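Local coordinates for protein Cas13d (uncultured Ruminococcus sp, PDB 6IV9) that binds CRISPR RNA as a Cas13d effector and, through its two HEPN domains, dictates maturation of that RNA and cleavage of target RNA, at residues R417-V420 against A421-E424; F458-I461 against A462-N466; K489-A492 against S493-L496; M501-M504 against L505-L509; I644-V647 against A648-E651. The protein carries 2 engineered substitutions. All coordinates share one frame; numbering follows the deposited sequence.

Interaction 1: residues R417-V420 against A421-E424; sequences RNDV and AAGE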
loop_
_atom_site.group_PDB
_atom_site.type_symbol
_atom_site.label_atom_id
_atom_site.label_comp_id
_atom_site.label_asym_id
_atom_site.label_seq_id
_atom_site.Cartn_x
_atom_site.Cartn_y
_atom_site.Cartn_z
ATOM N N ARG A 417 26.625 -9.605 -11.508
ATOM C CA ARG A 417 27.683 -10.623 -11.664
ATOM C C ARG A 417 28.955 -10.049 -12.292
ATOM O O ARG A 417 29.989 -10.157 -11.694
ATOM C CB ARG A 417 27.143 -11.753 -12.538
ATOM C CG ARG A 417 26.210 -12.718 -11.821
ATOM C CD ARG A 417 26.711 -13.466 -10.596
ATOM N NE ARG A 417 26.057 -14.756 -10.430
ATOM C CZ ARG A 417 26.142 -15.752 -11.310
ATOM N NH1 ARG A 417 25.455 -16.863 -11.135
ATOM N NH2 ARG A 417 26.916 -15.638 -12.366
ATOM N N ASN A 418 28.843 -9.501 -13.488
ATOM C CA ASN A 418 29.999 -9.016 -14.277
ATOM C C ASN A 418 30.731 -7.810 -13.689
ATOM O O ASN A 418 31.943 -7.786 -13.795
ATOM C CB ASN A 418 29.565 -8.614 -15.678
ATOM C CG ASN A 418 30.752 -8.450 -16.590
ATOM O OD1 ASN A 418 31.511 -9.387 -16.778
ATOM N ND2 ASN A 418 30.929 -7.263 -17.134
ATOM N N ASP A 419 30.009 -6.801 -13.216
ATOM C CA ASP A 419 30.679 -5.567 -12.756
ATOM C C ASP A 419 30.062 -5.077 -11.448
ATOM O O ASP A 419 29.466 -4.022 -11.442
ATOM C CB ASP A 419 30.607 -4.531 -13.868
ATOM C CG ASP A 419 31.615 -3.417 -13.738
ATOM O OD1 ASP A 419 32.296 -3.394 -12.735
ATOM O OD2 ASP A 419 31.688 -2.596 -14.646
ATOM N N VAL A 420 30.264 -5.821 -10.377
ATOM C CA VAL A 420 29.706 -5.464 -9.047
ATOM C C VAL A 420 30.291 -4.129 -8.587
ATOM O O VAL A 420 29.563 -3.349 -7.993
ATOM C CB VAL A 420 29.964 -6.597 -8.051
ATOM C CG1 VAL A 420 29.522 -6.228 -6.653
ATOM C CG2 VAL A 420 29.294 -7.874 -8.508
ATOM N N ALA A 421 31.561 -3.883 -8.898
ATOM C CA ALA A 421 32.245 -2.641 -8.486
ATOM C C ALA A 421 31.544 -1.433 -9.104
ATOM O O ALA A 421 31.412 -0.436 -8.437
ATOM C CB ALA A 421 33.693 -2.704 -8.886
ATOM N N ALA A 422 31.107 -1.552 -10.349
ATOM C CA ALA A 422 30.400 -0.447 -11.031
ATOM C C ALA A 422 29.093 -0.140 -10.288
ATOM O O ALA A 422 28.717 1.008 -10.231
ATOM C CB ALA A 422 30.142 -0.807 -12.465
ATOM N N GLY A 423 28.410 -1.179 -9.821
ATOM C CA GLY A 423 27.173 -0.998 -9.045
ATOM C C GLY A 423 27.449 -0.293 -7.737
ATOM O O GLY A 423 26.745 0.610 -7.426
ATOM N N GLU A 424 28.501 -0.689 -7.036
ATOM C CA GLU A 424 28.868 -0.057 -5.749
ATOM C C GLU A 424 29.192 1.414 -5.999
ATOM O O GLU A 424 28.779 2.239 -5.222
ATOM C CB GLU A 424 30.045 -0.796 -5.105
ATOM C CG GLU A 424 29.660 -2.119 -4.492
ATOM C CD GLU A 424 30.793 -3.023 -4.031
ATOM O OE1 GLU A 424 31.948 -2.739 -4.348
ATOM O OE2 GLU A 424 30.501 -4.013 -3.364
#
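D419 meets A422 in an N-terminal helix cap: the aspartate is the N-cap of helix 420-432, one residue after helix 400-418 has ended, so a single residue separates the two helices. With CG anti to its backbone N (chi1 -161°), the carboxylate is swung forward over the first turn. From CB outward, each atom of the side chain finds the same alanine. D419 CB lies 4.0 Å from A422 CB, D419 CG closes to 3.3 Å of that methyl, and D419 OD2 sits against A422 CB at 3.2 Å. The other oxygen does the capping: D419 OD1 accepts from A422 N at 3.2 Å, the amide coming from well above the carboxylate plane, 65° out of it. The aspartate's negative charge thus stands at a helix N-terminus, where it would be expected to suit the helix dipole.

The backbone of D419 adds weaker support, its O receiving weak bonds from A422 N and G423 N. The first regular helical bond follows one residue later, from E424 N to V420 O at 3.0 Å. V420 points its CB away from the turn, at the surface, while nearby R417, on the preceding helix, forms a salt bridge with D355. Beside the V420–E424 bond the side chains approach loosely, the methyl CG1 of V420 lying 4.1 Å from OE2 of E424.

Interaction 2: residues F458-I461 against A462-N466; sequences FENI and ADHMN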
loop_
_atom_site.group_PDB
_atom_site.type_symbol
_atom_site.label_atom_id
_atom_site.label_comp_id
_atom_site.label_asym_id
_atom_site.label_seq_id
_atom_site.Cartn_x
_atom_site.Cartn_y
_atom_site.Cartn_z
ATOM N N PHE A 458 21.141 -4.438 -27.477
ATOM C CA PHE A 458 19.758 -3.909 -27.514
ATOM C C PHE A 458 19.198 -3.978 -28.934
ATOM O O PHE A 458 18.043 -4.297 -29.094
ATOM C CB PHE A 458 19.672 -2.502 -26.931
ATOM C CG PHE A 458 19.631 -2.456 -25.430
ATOM C CD1 PHE A 458 20.247 -3.436 -24.683
ATOM C CD2 PHE A 458 18.989 -1.435 -24.768
ATOM C CE1 PHE A 458 20.230 -3.397 -23.303
ATOM C CE2 PHE A 458 18.974 -1.396 -23.388
ATOM C CZ PHE A 458 19.596 -2.376 -22.663
ATOM N N GLU A 459 20.011 -3.650 -29.928
ATOM C CA GLU A 459 19.535 -3.710 -31.331
ATOM C C GLU A 459 19.185 -5.157 -31.670
ATOM O O GLU A 459 18.187 -5.385 -32.327
ATOM C CB GLU A 459 20.594 -3.147 -32.273
ATOM C CG GLU A 459 20.201 -1.811 -32.853
ATOM C CD GLU A 459 21.281 -0.750 -32.890
ATOM O OE1 GLU A 459 22.458 -1.107 -33.069
ATOM O OE2 GLU A 459 20.932 0.435 -32.755
ATOM N N ASN A 460 19.994 -6.089 -31.197
ATOM C CA ASN A 460 19.749 -7.526 -31.459
ATOM C C ASN A 460 18.402 -7.924 -30.854
ATOM O O ASN A 460 17.635 -8.612 -31.510
ATOM C CB ASN A 460 20.849 -8.380 -30.839
ATOM C CG ASN A 460 20.746 -9.827 -31.260
ATOM O OD1 ASN A 460 20.339 -10.113 -32.370
ATOM N ND2 ASN A 460 21.094 -10.741 -30.379
ATOM N N ILE A 461 18.134 -7.479 -29.630
ATOM C CA ILE A 461 16.854 -7.839 -28.973
ATOM C C ILE A 461 15.704 -7.285 -29.804
ATOM O O ILE A 461 14.795 -8.025 -30.073
ATOM C CB ILE A 461 16.793 -7.236 -27.561
ATOM C CG1 ILE A 461 17.671 -7.975 -26.557
ATOM C CG2 ILE A 461 15.355 -7.158 -27.097
ATOM C CD1 ILE A 461 17.919 -7.206 -25.308
ATOM N N ALA A 462 15.803 -6.029 -30.222
ATOM C CA ALA A 462 14.740 -5.351 -30.999
ATOM C C ALA A 462 14.490 -6.097 -32.313
ATOM O O ALA A 462 13.353 -6.182 -32.713
ATOM C CB ALA A 462 15.106 -3.918 -31.238
ATOM N N ASP A 463 15.540 -6.632 -32.921
ATOM C CA ASP A 463 15.473 -7.420 -34.182
ATOM C C ASP A 463 14.680 -8.711 -33.962
ATOM O O ASP A 463 14.151 -9.238 -34.918
ATOM C CB ASP A 463 16.866 -7.745 -34.712
ATOM C CG ASP A 463 17.582 -6.570 -35.346
ATOM O OD1 ASP A 463 16.949 -5.531 -35.542
ATOM O OD2 ASP A 463 18.763 -6.715 -35.639
ATOM N N HIS A 464 14.680 -9.240 -32.748
ATOM C CA HIS A 464 13.952 -10.509 -32.505
ATOM C C HIS A 464 12.573 -10.246 -31.923
ATOM O O HIS A 464 11.848 -11.199 -31.735
ATOM C CB HIS A 464 14.726 -11.390 -31.532
ATOM C CG HIS A 464 15.927 -12.045 -32.110
ATOM N ND1 HIS A 464 17.095 -11.386 -32.292
ATOM C CD2 HIS A 464 16.137 -13.300 -32.525
ATOM C CE1 HIS A 464 17.979 -12.201 -32.798
ATOM N NE2 HIS A 464 17.422 -13.373 -32.941
ATOM N N MET A 465 12.258 -8.988 -31.651
ATOM C CA MET A 465 10.967 -8.663 -31.008
ATOM C C MET A 465 9.855 -8.519 -32.049
ATOM O O MET A 465 9.410 -7.425 -32.303
ATOM C CB MET A 465 11.091 -7.440 -30.099
ATOM C CG MET A 465 11.916 -7.726 -28.860
ATOM S SD MET A 465 11.180 -8.964 -27.779
ATOM C CE MET A 465 12.116 -10.428 -28.179
ATOM N N ASN A 466 9.442 -9.646 -32.614
ATOM C CA ASN A 466 8.328 -9.686 -33.589
ATOM C C ASN A 466 7.619 -11.029 -33.452
ATOM O O ASN A 466 8.231 -11.957 -32.976
ATOM C CB ASN A 466 8.775 -9.386 -35.019
ATOM C CG ASN A 466 9.722 -10.425 -35.563
ATOM O OD1 ASN A 466 9.319 -11.537 -35.833
ATOM N ND2 ASN A 466 10.977 -10.066 -35.713
#
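N460 O, a backbone carbonyl in the last turn of helix 436-464, is gripped twice by H464. The imidazole ND1 of H464 donates to N460 O at 2.9 Å, almost straight at 175°, and H464 N adds a weak bond to the same oxygen. The carbonyl lies in the plane of the imidazole, at its edge, although ND1 stands above the carbonyl plane. Because CG of H464 is beside its own backbone N (chi1 -74°), the ring folds back along the helix to find this oxygen. The bond identifies ND1 as protonated and fixes the turn of the ring. Next to it, OD1 of N460 approaches CE1 of H464 to 3.2 Å, with the amide and ring planes nearly perpendicular.

Regular helical bonds precede it, A462 N to F458 O and D463 N to E459 O, both 3.0 Å. H464 N makes its shorter bond to I461 O, three residues back, and M465 forms the centre of an inverse gamma turn. On the buried side I461 and M465 lie alongside each other, I461 CG2 to M465 CG 3.9 Å.

E459 directs its carboxylate to R390 in a salt bridge. I461 and M465 pack on L406 of helix 400-418, while N460 and H464 rest on M347 and L343 of helix 338-347; N466 then caps helix 467-475.

Interaction 3: residues K489-A492 against S493-L496; sequences KKNA and SDLL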
loop_
_atom_site.group_PDB
_atom_site.type_symbol
_atom_site.label_atom_id
_atom_site.label_comp_id
_atom_site.label_asym_id
_atom_site.label_seq_id
_atom_site.Cartn_x
_atom_site.Cartn_y
_atom_site.Cartn_z
ATOM N N LYS A 489 14.621 -22.884 -6.739
ATOM C CA LYS A 489 13.151 -22.773 -6.633
ATOM C C LYS A 489 12.697 -22.449 -5.213
ATOM O O LYS A 489 13.230 -22.998 -4.266
ATOM C CB LYS A 489 12.488 -24.051 -7.141
ATOM C CG LYS A 489 12.333 -24.151 -8.649
ATOM C CD LYS A 489 11.692 -25.442 -9.069
ATOM C CE LYS A 489 11.370 -25.551 -10.541
ATOM N NZ LYS A 489 11.936 -24.395 -11.246
ATOM N N LYS A 490 11.702 -21.571 -5.128
ATOM C CA LYS A 490 11.087 -21.190 -3.843
ATOM C C LYS A 490 9.811 -22.011 -3.687
ATOM O O LYS A 490 9.028 -22.032 -4.601
ATOM C CB LYS A 490 10.870 -19.681 -3.811
ATOM C CG LYS A 490 12.136 -18.897 -3.542
ATOM C CD LYS A 490 12.460 -18.844 -2.073
ATOM C CE LYS A 490 13.880 -19.216 -1.733
ATOM N NZ LYS A 490 14.865 -18.257 -2.280
ATOM N N ASN A 491 9.648 -22.651 -2.543
ATOM C CA ASN A 491 8.489 -23.521 -2.253
ATOM C C ASN A 491 7.746 -23.004 -1.016
ATOM O O ASN A 491 8.342 -22.312 -0.224
ATOM C CB ASN A 491 8.945 -24.968 -2.071
ATOM C CG ASN A 491 9.695 -25.507 -3.273
ATOM O OD1 ASN A 491 10.868 -25.838 -3.184
ATOM N ND2 ASN A 491 9.024 -25.605 -4.398
ATOM N N ALA A 492 6.492 -23.415 -0.849
ATOM C CA ALA A 492 5.624 -22.972 0.264
ATOM C C ALA A 492 6.246 -23.356 1.600
ATOM O O ALA A 492 6.166 -22.583 2.518
ATOM C CB ALA A 492 4.241 -23.536 0.120
ATOM N N SER A 493 6.899 -24.513 1.654
ATOM C CA SER A 493 7.536 -25.009 2.897
ATOM C C SER A 493 8.693 -24.092 3.300
ATOM O O SER A 493 9.100 -24.160 4.433
ATOM C CB SER A 493 7.996 -26.421 2.732
ATOM O OG SER A 493 8.943 -26.499 1.695
ATOM N N ASP A 494 9.213 -23.299 2.372
ATOM C CA ASP A 494 10.376 -22.422 2.649
ATOM C C ASP A 494 9.962 -21.139 3.367
ATOM O O ASP A 494 10.852 -20.430 3.792
ATOM C CB ASP A 494 11.078 -21.976 1.368
ATOM C CG ASP A 494 11.718 -23.090 0.566
ATOM O OD1 ASP A 494 12.048 -24.116 1.160
ATOM O OD2 ASP A 494 11.887 -22.906 -0.641
ATOM N N LEU A 495 8.667 -20.865 3.479
ATOM C CA LEU A 495 8.215 -19.572 4.056
ATOM C C LEU A 495 7.593 -19.743 5.444
ATOM O O LEU A 495 7.011 -20.761 5.698
ATOM C CB LEU A 495 7.172 -18.959 3.118
ATOM C CG LEU A 495 7.556 -18.837 1.647
ATOM C CD1 LEU A 495 6.452 -18.178 0.844
ATOM C CD2 LEU A 495 8.860 -18.092 1.473
ATOM N N LEU A 496 7.711 -18.725 6.285
ATOM C CA LEU A 496 7.050 -18.719 7.611
ATOM C C LEU A 496 5.550 -18.514 7.400
ATOM O O LEU A 496 5.174 -17.968 6.391
ATOM C CB LEU A 496 7.603 -17.572 8.456
ATOM C CG LEU A 496 9.092 -17.648 8.759
ATOM C CD1 LEU A 496 9.543 -16.452 9.569
ATOM C CD2 LEU A 496 9.421 -18.934 9.480
#
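N491 and D494 are joined by two hydrogen bonds that run in opposite directions round a tight turn. The side-chain bond comes from N491 N to D494 OD2, 2.9 Å long and fairly straight at 161°, with the amide above the carboxylate plane. CG of D494 lies beside its own backbone N (chi1 -64°), which folds the carboxylate back over the turn to reach that donor. The return bond is of backbone alone, D494 N to N491 O, also 2.9 Å. This backbone bond spans three residues, as in the short 3-10 segment A492-D494, and the side-chain bond resembles one half of a capping box at the start of that turn. A second bond of the same span, L495 N to A492 O at 3.2 Å, carries the turn one step further.

Carbon contacts accompany the bonds: CB of D494 lies 3.2 Å from N491 O, and the amide of N491 is set obliquely to the carboxylate. L495 brings CB to 3.8 Å from A492 O. The ammonium of K490 has its NZ 5.8 Å from D494 OD2, too far for a salt bridge, but its charge probably lends the carboxylate some long-range support.

The turn lies in the loop between helix 467-475 and helix 497-505, and its polar atoms reach several neighbours. K489 forms a salt bridge with E482, and A492 O also accepts from K500. A492 and L495 pack on E323 and V322 of helix 312-330, while L496, the N-cap residue of helix 497-505, rests on R558 and I559 of helix 556-570.

Interaction 4: residues M501-M504 against L505-L509; sequences MIYM and LTYFL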
loop_
_atom_site.group_PDB
_atom_site.type_symbol
_atom_site.label_atom_id
_atom_site.label_comp_id
_atom_site.label_asym_id
_atom_site.label_seq_id
_atom_site.Cartn_x
_atom_site.Cartn_y
_atom_site.Cartn_z
ATOM N N MET A 501 0.627 -15.630 5.531
ATOM C CA MET A 501 -0.589 -14.897 5.934
ATOM C C MET A 501 -0.641 -13.582 5.161
ATOM O O MET A 501 -1.690 -13.226 4.708
ATOM C CB MET A 501 -0.579 -14.600 7.426
ATOM C CG MET A 501 -1.772 -13.846 7.875
ATOM S SD MET A 501 -1.844 -13.737 9.655
ATOM C CE MET A 501 -0.485 -12.638 10.001
ATOM N N ILE A 502 0.494 -12.904 5.040
ATOM C CA ILE A 502 0.552 -11.639 4.256
ATOM C C ILE A 502 0.229 -11.943 2.791
ATOM O O ILE A 502 -0.528 -11.214 2.205
ATOM C CB ILE A 502 1.898 -10.921 4.431
ATOM C CG1 ILE A 502 2.143 -10.574 5.899
ATOM C CG2 ILE A 502 1.963 -9.708 3.531
ATOM C CD1 ILE A 502 1.081 -9.735 6.530
ATOM N N TYR A 503 0.726 -13.051 2.261
ATOM C CA TYR A 503 0.414 -13.395 0.858
ATOM C C TYR A 503 -1.099 -13.578 0.707
ATOM O O TYR A 503 -1.651 -13.148 -0.255
ATOM C CB TYR A 503 1.115 -14.667 0.386
ATOM C CG TYR A 503 0.631 -15.083 -0.973
ATOM C CD1 TYR A 503 1.076 -14.438 -2.106
ATOM C CD2 TYR A 503 -0.337 -16.051 -1.132
ATOM C CE1 TYR A 503 0.610 -14.763 -3.361
ATOM C CE2 TYR A 503 -0.818 -16.393 -2.381
ATOM C CZ TYR A 503 -0.349 -15.740 -3.500
ATOM O OH TYR A 503 -0.813 -16.036 -4.736
ATOM N N MET A 504 -1.733 -14.191 1.695
ATOM C CA MET A 504 -3.191 -14.452 1.661
ATOM C C MET A 504 -3.950 -13.120 1.583
ATOM O O MET A 504 -4.817 -13.008 0.779
ATOM C CB MET A 504 -3.622 -15.222 2.909
ATOM C CG MET A 504 -5.092 -15.511 2.957
ATOM S SD MET A 504 -6.059 -14.178 3.660
ATOM C CE MET A 504 -5.559 -14.309 5.368
ATOM N N LEU A 505 -3.496 -12.110 2.316
ATOM C CA LEU A 505 -4.124 -10.768 2.362
ATOM C C LEU A 505 -4.133 -10.140 0.967
ATOM O O LEU A 505 -5.050 -9.450 0.652
ATOM C CB LEU A 505 -3.280 -9.888 3.276
ATOM C CG LEU A 505 -3.841 -9.577 4.657
ATOM C CD1 LEU A 505 -4.856 -10.586 5.135
ATOM C CD2 LEU A 505 -2.729 -9.364 5.658
ATOM N N THR A 506 -3.129 -10.448 0.149
ATOM C CA THR A 506 -2.974 -9.834 -1.198
ATOM C C THR A 506 -4.112 -10.205 -2.147
ATOM O O THR A 506 -4.316 -9.503 -3.101
ATOM C CB THR A 506 -1.589 -10.045 -1.805
ATOM O OG1 THR A 506 -1.500 -11.392 -2.233
ATOM C CG2 THR A 506 -0.475 -9.668 -0.859
ATOM N N TYR A 507 -4.857 -11.253 -1.845
ATOM C CA TYR A 507 -6.009 -11.653 -2.687
ATOM C C TYR A 507 -7.040 -10.520 -2.730
ATOM O O TYR A 507 -7.715 -10.373 -3.702
ATOM C CB TYR A 507 -6.697 -12.876 -2.092
ATOM C CG TYR A 507 -6.211 -14.172 -2.671
ATOM C CD1 TYR A 507 -4.990 -14.698 -2.317
ATOM C CD2 TYR A 507 -6.961 -14.852 -3.601
ATOM C CE1 TYR A 507 -4.535 -15.882 -2.860
ATOM C CE2 TYR A 507 -6.523 -16.033 -4.159
ATOM C CZ TYR A 507 -5.307 -16.555 -3.782
ATOM O OH TYR A 507 -4.912 -17.725 -4.343
ATOM N N PHE A 508 -7.145 -9.782 -1.639
ATOM C CA PHE A 508 -8.160 -8.718 -1.493
ATOM C C PHE A 508 -7.633 -7.367 -1.974
ATOM O O PHE A 508 -8.389 -6.431 -1.938
ATOM C CB PHE A 508 -8.568 -8.640 -0.028
ATOM C CG PHE A 508 -9.078 -9.940 0.530
ATOM C CD1 PHE A 508 -10.260 -10.486 0.070
ATOM C CD2 PHE A 508 -8.373 -10.623 1.496
ATOM C CE1 PHE A 508 -10.729 -11.689 0.569
ATOM C CE2 PHE A 508 -8.844 -11.821 1.994
ATOM C CZ PHE A 508 -10.022 -12.347 1.541
ATOM N N LEU A 509 -6.410 -7.318 -2.480
ATOM C CA LEU A 509 -5.777 -6.017 -2.798
ATOM C C LEU A 509 -5.422 -5.852 -4.273
ATOM O O LEU A 509 -5.138 -6.809 -4.938
ATOM C CB LEU A 509 -4.498 -5.886 -1.967
ATOM C CG LEU A 509 -4.658 -5.987 -0.457
ATOM C CD1 LEU A 509 -3.328 -5.832 0.233
ATOM C CD2 LEU A 509 -5.644 -4.969 0.058
HETATM O O HOH W 1 -2.478 -18.163 -4.949
#
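The Y503 ring has T506 OG1 over one face, and the Y507 ring meets Y503 CE2 at its edge, where helix 497-505 gives way to the link to helix 511-535. The two tyrosine rings stand almost perpendicular, at 88°, with centroids 6.0 Å apart; their closest carbons are Y503 CE2 and Y507 CE1. The approach is oblique as seen from the Y503 ring. M504 O also lies near the plane of the Y507 ring, at its edge. A third ring joins through sulfur: M504 SD reaches the edge of the F508 ring, 4.0 Å from F508 CE2, a Met-aromatic contact. M504 CG is anti to its backbone N (chi1 179°), and bends further along the chain turn the thioether back beside F508 and L505; L505 CD1 lies 3.8 Å from M504 CE.

The hydroxyl OG1 of T506 donates to Y503 O at 2.6 Å, in the carbonyl plane and on a lone pair. T506 N donates to the same oxygen from above that plane, so two donors from one residue grip it. This helical end is otherwise closed by L505 N to M501 O and by Y507 N to M504 O. I502 CD1 packs on L505 CD2.

Neighbouring helices complete a buried core: M504 touches L318 and L321 of helix 312-330 and M280 of helix 267-291, and K574 makes a cation-pi contact with Y507. At the far end of the tyrosines one water links the hydroxyls, 2.7 Å from Y503 OH and 2.5 Å from Y507 OH.

Interaction 5: residues I644-V647 against A648-E651; sequences IREV and AKNE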
loop_
_atom_site.group_PDB
_atom_site.type_symbol
_atom_site.label_atom_id
_atom_site.label_comp_id
_atom_site.label_asym_id
_atom_site.label_seq_id
_atom_site.Cartn_x
_atom_site.Cartn_y
_atom_site.Cartn_z
ATOM N N ILE A 644 -21.610 4.867 -9.221
ATOM C CA ILE A 644 -20.426 5.417 -9.931
ATOM C C ILE A 644 -20.878 6.004 -11.271
ATOM O O ILE A 644 -20.449 7.084 -11.618
ATOM C CB ILE A 644 -19.368 4.319 -10.123
ATOM C CG1 ILE A 644 -18.649 4.045 -8.807
ATOM C CG2 ILE A 644 -18.399 4.695 -11.225
ATOM C CD1 ILE A 644 -18.102 5.281 -8.177
ATOM N N ARG A 645 -21.757 5.303 -11.970
ATOM C CA ARG A 645 -22.239 5.807 -13.273
ATOM C C ARG A 645 -22.954 7.141 -13.060
ATOM O O ARG A 645 -22.811 7.966 -13.897
ATOM C CB ARG A 645 -23.140 4.802 -13.982
ATOM C CG ARG A 645 -23.703 5.315 -15.296
ATOM C CD ARG A 645 -22.642 5.657 -16.312
ATOM N NE ARG A 645 -23.142 6.288 -17.515
ATOM C CZ ARG A 645 -23.246 7.590 -17.692
ATOM N NH1 ARG A 645 -22.894 8.415 -16.734
ATOM N NH2 ARG A 645 -23.701 8.073 -18.823
ATOM N N GLU A 646 -23.727 7.291 -11.990
ATOM C CA GLU A 646 -24.426 8.571 -11.700
ATOM C C GLU A 646 -23.418 9.676 -11.377
ATOM O O GLU A 646 -23.594 10.787 -11.821
ATOM C CB GLU A 646 -25.442 8.404 -10.584
ATOM C CG GLU A 646 -26.593 7.518 -10.992
ATOM C CD GLU A 646 -27.324 7.958 -12.248
ATOM O OE1 GLU A 646 -27.859 9.077 -12.262
ATOM O OE2 GLU A 646 -27.352 7.174 -13.207
ATOM N N VAL A 647 -22.381 9.341 -10.619
ATOM C CA VAL A 647 -21.337 10.336 -10.250
ATOM C C VAL A 647 -20.640 10.820 -11.515
ATOM O O VAL A 647 -20.302 11.966 -11.568
ATOM C CB VAL A 647 -20.326 9.802 -9.230
ATOM C CG1 VAL A 647 -19.176 10.770 -9.069
ATOM C CG2 VAL A 647 -20.991 9.538 -7.902
ATOM N N ALA A 648 -20.536 9.959 -12.526
ATOM C CA ALA A 648 -19.866 10.268 -13.810
ATOM C C ALA A 648 -20.620 11.349 -14.582
ATOM O O ALA A 648 -20.078 11.865 -15.522
ATOM C CB ALA A 648 -19.712 9.044 -14.660
ATOM N N LYS A 649 -21.857 11.622 -14.199
ATOM C CA LYS A 649 -22.676 12.637 -14.907
ATOM C C LYS A 649 -22.306 14.034 -14.426
ATOM O O LYS A 649 -22.725 14.994 -15.036
ATOM C CB LYS A 649 -24.161 12.358 -14.698
ATOM C CG LYS A 649 -24.661 11.155 -15.468
ATOM C CD LYS A 649 -26.036 10.765 -15.090
ATOM C CE LYS A 649 -26.407 9.435 -15.694
ATOM N NZ LYS A 649 -27.805 9.072 -15.382
ATOM N N ASN A 650 -21.513 14.103 -13.377
ATOM C CA ASN A 650 -21.130 15.404 -12.801
ATOM C C ASN A 650 -19.871 15.913 -13.499
ATOM O O ASN A 650 -18.802 15.509 -13.133
ATOM C CB ASN A 650 -20.911 15.251 -11.309
ATOM C CG ASN A 650 -20.789 16.590 -10.643
ATOM O OD1 ASN A 650 -20.154 17.487 -11.180
ATOM N ND2 ASN A 650 -21.425 16.731 -9.505
ATOM N N GLU A 651 -20.039 16.836 -14.434
ATOM C CA GLU A 651 -18.893 17.355 -15.214
ATOM C C GLU A 651 -17.863 18.037 -14.315
ATOM O O GLU A 651 -16.710 17.989 -14.641
ATOM C CB GLU A 651 -19.377 18.190 -16.393
ATOM C CG GLU A 651 -20.005 17.318 -17.455
ATOM C CD GLU A 651 -20.655 18.091 -18.581
ATOM O OE1 GLU A 651 -20.083 18.138 -19.647
ATOM O OE2 GLU A 651 -21.721 18.641 -18.357
#
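A type I beta turn, V647 to N650, ends helix 641-647 and leads into helix 651-660. It is closed by N650 N to V647 O at 3.1 Å, and one residue earlier K649 N binds E646 O at 3.1 Å. The last helical bond before it runs from A648 N to I644 O at 3.0 Å.

A side-chain pair three residues apart spans the start of the turn. K649 is extended beyond CG and runs alongside E646, pointing the same way, so its ammonium arrives at the carboxylate. The salt bridge is from K649 NZ to E646 OE2, 2.9 Å, met on the syn side and slightly out of the carboxylate plane; NZ also makes a weak bond to OE1. E646 bends at chi2 (-55°), curling its carboxylate towards the lysine.

R645, four residues before K649, crosses that lysine at about a right angle. K649 CE lies over one face of the guanidinium, and R645 NH1 comes within 3.5 Å of K649 CG, so aliphatic lysine carbons cover part of the flat group. The like-charged ends stay apart, R645 NH1 to K649 NZ 5.1 Å, and the carboxylate of E646 probably eases their proximity. R645 NH2 donates to the carbonyls of I697 and K695, fixing the arginine against the C-terminal end of helix 683-696 and the residue just beyond it. A648 touches Y727 of helix 713-760 and I694 of helix 683-696.

N650 OD1 accepts from V653 N. This is a type I turn whose last residue is the N-cap of the next helix, a compact link between consecutive helices.

Overall arrangement
The five contacts follow one another along the chain, none nested in or crossing another; most lie at a helix end, interaction 3 in the loop before one. Interaction 1 closes the break between helices 400-418 and 420-432, and interaction 2, whose centre is about 25 Å from that of interaction 1, lies at the end of helix 436-464 ahead of helix 467-475. Interaction 3 closes a turn in the loop that leads to helix 497-505, and interaction 4 ends that same helix; their nearest atoms are about 5 Å apart, and both pack against helices 312-330 and 556-570. Interaction 5 joins helices 641-647 and 651-660, on the opposite side of the chain's centre from interactions 1 and 3.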